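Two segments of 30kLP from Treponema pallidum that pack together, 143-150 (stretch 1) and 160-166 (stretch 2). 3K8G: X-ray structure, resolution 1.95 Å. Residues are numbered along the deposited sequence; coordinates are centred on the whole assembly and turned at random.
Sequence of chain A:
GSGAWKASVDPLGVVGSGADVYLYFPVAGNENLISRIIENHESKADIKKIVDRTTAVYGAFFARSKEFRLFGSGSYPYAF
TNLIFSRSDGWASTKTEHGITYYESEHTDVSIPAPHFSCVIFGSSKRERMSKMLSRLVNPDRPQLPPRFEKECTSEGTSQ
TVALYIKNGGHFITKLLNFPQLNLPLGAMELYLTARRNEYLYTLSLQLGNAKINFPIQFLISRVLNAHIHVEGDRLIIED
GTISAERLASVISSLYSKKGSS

Stretch 1 (143-150) PQLPPRFE
Stretch 2, residues 160-166: QTVALYI

The contact between residues 143-150 and 160-166 is an apolar one, in which the start of a helix rests on one side of a β-strand; together the two segments bury 313 Å², and no direct hydrogen bond joins them. They run in broadly opposite senses: Leu145 and Pro146 meet Tyr165, Arg148 reaches Thr161, and Phe149 lies between, touching Ala163 to Tyr165. The backbones come closest at Phe149 and Ala163, whose CA atoms lie 5.9 Å apart. Phe149, buried and with its CA-to-CB bond toward the strand, adopts a t rotamer (chi1 -174°, chi2 104°) that points one side of the ring at the strand, its plane roughly perpendicular to the strand direction and set between the Ala163 and Tyr165 CB atoms. Phe149 CD1 lies 3.6 Å from Ala163 CB and 4.0 Å from Tyr165 CB, while Phe149 CE1 approaches Ala163 O to 3.5 Å and Tyr165 N to 3.8 Å. The carbonyl carbon of Leu164 sits at the edge of the ring, with Leu164 C 4.0 Å from Phe149 CD1. The methyl of Ala163 packs directly against the ring.

The chain is extended (phi/psi -120/136 at Ala163, -129/142 at Leu164, -123/123 at Tyr165), so side chains alternate: the CA-to-CB bonds of Thr161, Ala163 and Tyr165 point toward the first segment, whereas that of Leu164 points away. Tyr165 contributes the largest area, 87 Å². With chi1 179° (t) and chi2 57°, it offers one ring face to Pro146, whose CD stands 3.7 Å from the ring centroid, 14° off the normal, in a CH-π contact; Pro146 CG is 3.6 Å from Tyr165 CD1. The compact pyrrolidine, in C-gamma endo pucker, presents its CD hydrogens to the aromatic face. Leu145 starts sideways, but its m,m rotamer (-83°, -53°) brings CD1 within 3.8 Å of Tyr165 CD2.

Pro146 (phi/psi -73/160) is also the N-cap residue. The helix begins at Pro147 (-58/-42) and continues through Arg148 (-71/-34), Phe149 (-60/-50) and Glu150 (-53/-47); Glu150 N donates to Pro146 O at 3.1 Å. Before it, Gln144 (-103/125) and Leu145 (-130/154) are extended.

At the polar margins, water takes the place of direct bonds. Arg148 leaves the helix sideways, and its all-t side chain (179°, 173°, -177°, chi4 -175°) reaches Thr161, with NH2 4.1 Å from the Thr161 CG2 methyl. A water accepts from Arg148 NH2 at 3.1 Å and lies 2.7 Å from Thr161 OG1, the threonine in its m rotamer (-62°) supplying both methyl and hydroxyl. Beyond Tyr165, a second water bridges more loosely, through weak hydrogen bonds to Gln144 O (3.2 Å) and Tyr165 OH (3.5 Å).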

# COMPACT_ATOMS: atom_id res chain seq x y z
N PRO A 143 11.25 9.05 4.29
CA PRO A 143 9.96 9.14 4.99
C PRO A 143 10.08 8.64 6.45
O PRO A 143 10.97 7.82 6.76
CB PRO A 143 9.05 8.19 4.20
CG PRO A 143 9.96 7.26 3.53
CD PRO A 143 11.20 8.06 3.19
N GLN A 144 9.21 9.15 7.32
CA GLN A 144 9.13 8.72 8.72
C GLN A 144 7.94 7.80 8.91
O GLN A 144 6.82 8.13 8.52
CB GLN A 144 8.97 9.94 9.62
CG GLN A 144 10.10 10.96 9.53
CD GLN A 144 9.65 12.30 10.11
OE1 GLN A 144 8.68 12.89 9.63
NE2 GLN A 144 10.34 12.77 11.13
N LEU A 145 8.18 6.61 9.45
CA LEU A 145 7.14 5.61 9.57
C LEU A 145 7.11 5.09 11.00
O LEU A 145 8.14 5.09 11.67
CB LEU A 145 7.39 4.42 8.63
CG LEU A 145 6.97 4.44 7.13
CD1 LEU A 145 5.46 4.84 6.96
CD2 LEU A 145 7.85 5.36 6.35
N PRO A 146 5.94 4.59 11.46
CA PRO A 146 5.90 4.16 12.86
C PRO A 146 6.67 2.84 13.07
O PRO A 146 6.91 2.13 12.12
CB PRO A 146 4.42 3.97 13.17
CG PRO A 146 3.72 3.89 11.88
CD PRO A 146 4.60 4.58 10.81
N PRO A 147 7.06 2.54 14.32
CA PRO A 147 7.93 1.39 14.55
C PRO A 147 7.43 0.04 14.06
O PRO A 147 8.22 -0.73 13.52
CB PRO A 147 8.14 1.38 16.06
CG PRO A 147 7.84 2.77 16.49
CD PRO A 147 6.78 3.28 15.57
N ARG A 148 6.15 -0.30 14.25
CA ARG A 148 5.68 -1.63 13.80
C ARG A 148 5.61 -1.70 12.27
O ARG A 148 5.86 -2.74 11.66
CB ARG A 148 4.30 -1.99 14.42
CG ARG A 148 3.80 -3.33 13.94
CD ARG A 148 2.54 -3.80 14.66
NE ARG A 148 2.19 -5.12 14.18
CZ ARG A 148 1.08 -5.76 14.55
NH1 ARG A 148 0.25 -5.18 15.41
NH2 ARG A 148 0.81 -6.95 14.05
N PHE A 149 5.27 -0.58 11.64
CA PHE A 149 5.28 -0.56 10.17
C PHE A 149 6.73 -0.85 9.67
O PHE A 149 6.95 -1.73 8.79
CB PHE A 149 4.77 0.80 9.68
CG PHE A 149 4.61 0.87 8.17
CD1 PHE A 149 3.34 0.79 7.61
CD2 PHE A 149 5.74 1.00 7.34
CE1 PHE A 149 3.17 0.87 6.21
CE2 PHE A 149 5.60 1.05 5.95
CZ PHE A 149 4.31 0.98 5.37
N GLU A 150 7.70 -0.14 10.22
CA GLU A 150 9.14 -0.41 9.91
C GLU A 150 9.51 -1.88 10.13
O GLU A 150 10.16 -2.50 9.28
CB GLU A 150 10.07 0.44 10.79
CG GLU A 150 10.01 1.95 10.52
CD GLU A 150 10.69 2.41 9.19
OE1 GLU A 150 10.77 3.64 9.00
OE2 GLU A 150 11.17 1.59 8.37
N GLN A 160 3.09 -12.43 7.57
CA GLN A 160 2.20 -12.15 6.43
C GLN A 160 1.25 -10.98 6.73
O GLN A 160 0.23 -10.79 6.07
CB GLN A 160 1.42 -13.41 6.07
CG GLN A 160 2.38 -14.63 5.92
CD GLN A 160 1.74 -15.81 5.24
OE1 GLN A 160 0.53 -16.01 5.35
NE2 GLN A 160 2.55 -16.61 4.54
N THR A 161 1.62 -10.18 7.72
CA THR A 161 0.85 -9.00 8.12
C THR A 161 0.98 -7.89 7.07
O THR A 161 2.08 -7.53 6.68
CB THR A 161 1.30 -8.50 9.50
OG1 THR A 161 1.07 -9.53 10.46
CG2 THR A 161 0.52 -7.27 9.95
N VAL A 162 -0.17 -7.37 6.65
CA VAL A 162 -0.31 -6.21 5.78
C VAL A 162 -0.27 -4.97 6.70
O VAL A 162 -0.93 -4.96 7.74
CB VAL A 162 -1.65 -6.26 5.01
CG1 VAL A 162 -1.91 -4.95 4.17
CG2 VAL A 162 -1.70 -7.49 4.11
N ALA A 163 0.52 -3.95 6.34
CA ALA A 163 0.65 -2.74 7.19
C ALA A 163 0.22 -1.49 6.43
O ALA A 163 0.60 -1.31 5.27
CB ALA A 163 2.13 -2.61 7.70
N LEU A 164 -0.55 -0.60 7.07
CA LEU A 164 -0.85 0.67 6.44
C LEU A 164 -0.54 1.77 7.42
O LEU A 164 -0.77 1.61 8.63
CB LEU A 164 -2.32 0.77 6.00
CG LEU A 164 -2.67 0.11 4.65
CD1 LEU A 164 -3.06 -1.32 4.89
CD2 LEU A 164 -3.81 0.87 3.99
N TYR A 165 -0.00 2.87 6.91
CA TYR A 165 0.14 4.06 7.73
C TYR A 165 -0.59 5.20 7.03
O TYR A 165 -0.27 5.54 5.88
CB TYR A 165 1.61 4.40 7.91
CG TYR A 165 1.79 5.66 8.75
CD1 TYR A 165 1.26 5.72 10.03
CD2 TYR A 165 2.52 6.78 8.28
CE1 TYR A 165 1.41 6.85 10.83
CE2 TYR A 165 2.69 7.91 9.12
CZ TYR A 165 2.12 7.91 10.39
OH TYR A 165 2.23 8.99 11.26
N ILE A 166 -1.55 5.82 7.73
CA ILE A 166 -2.50 6.71 7.02
C ILE A 166 -2.47 8.04 7.76
O ILE A 166 -2.82 8.07 8.94
CB ILE A 166 -3.91 6.09 7.04
CG1 ILE A 166 -3.89 4.71 6.35
CG2 ILE A 166 -5.01 7.08 6.44
CD1 ILE A 166 -4.64 3.62 7.16
O HOH W 1 5.68 8.64 11.43
O HOH W 2 2.66 -8.92 12.51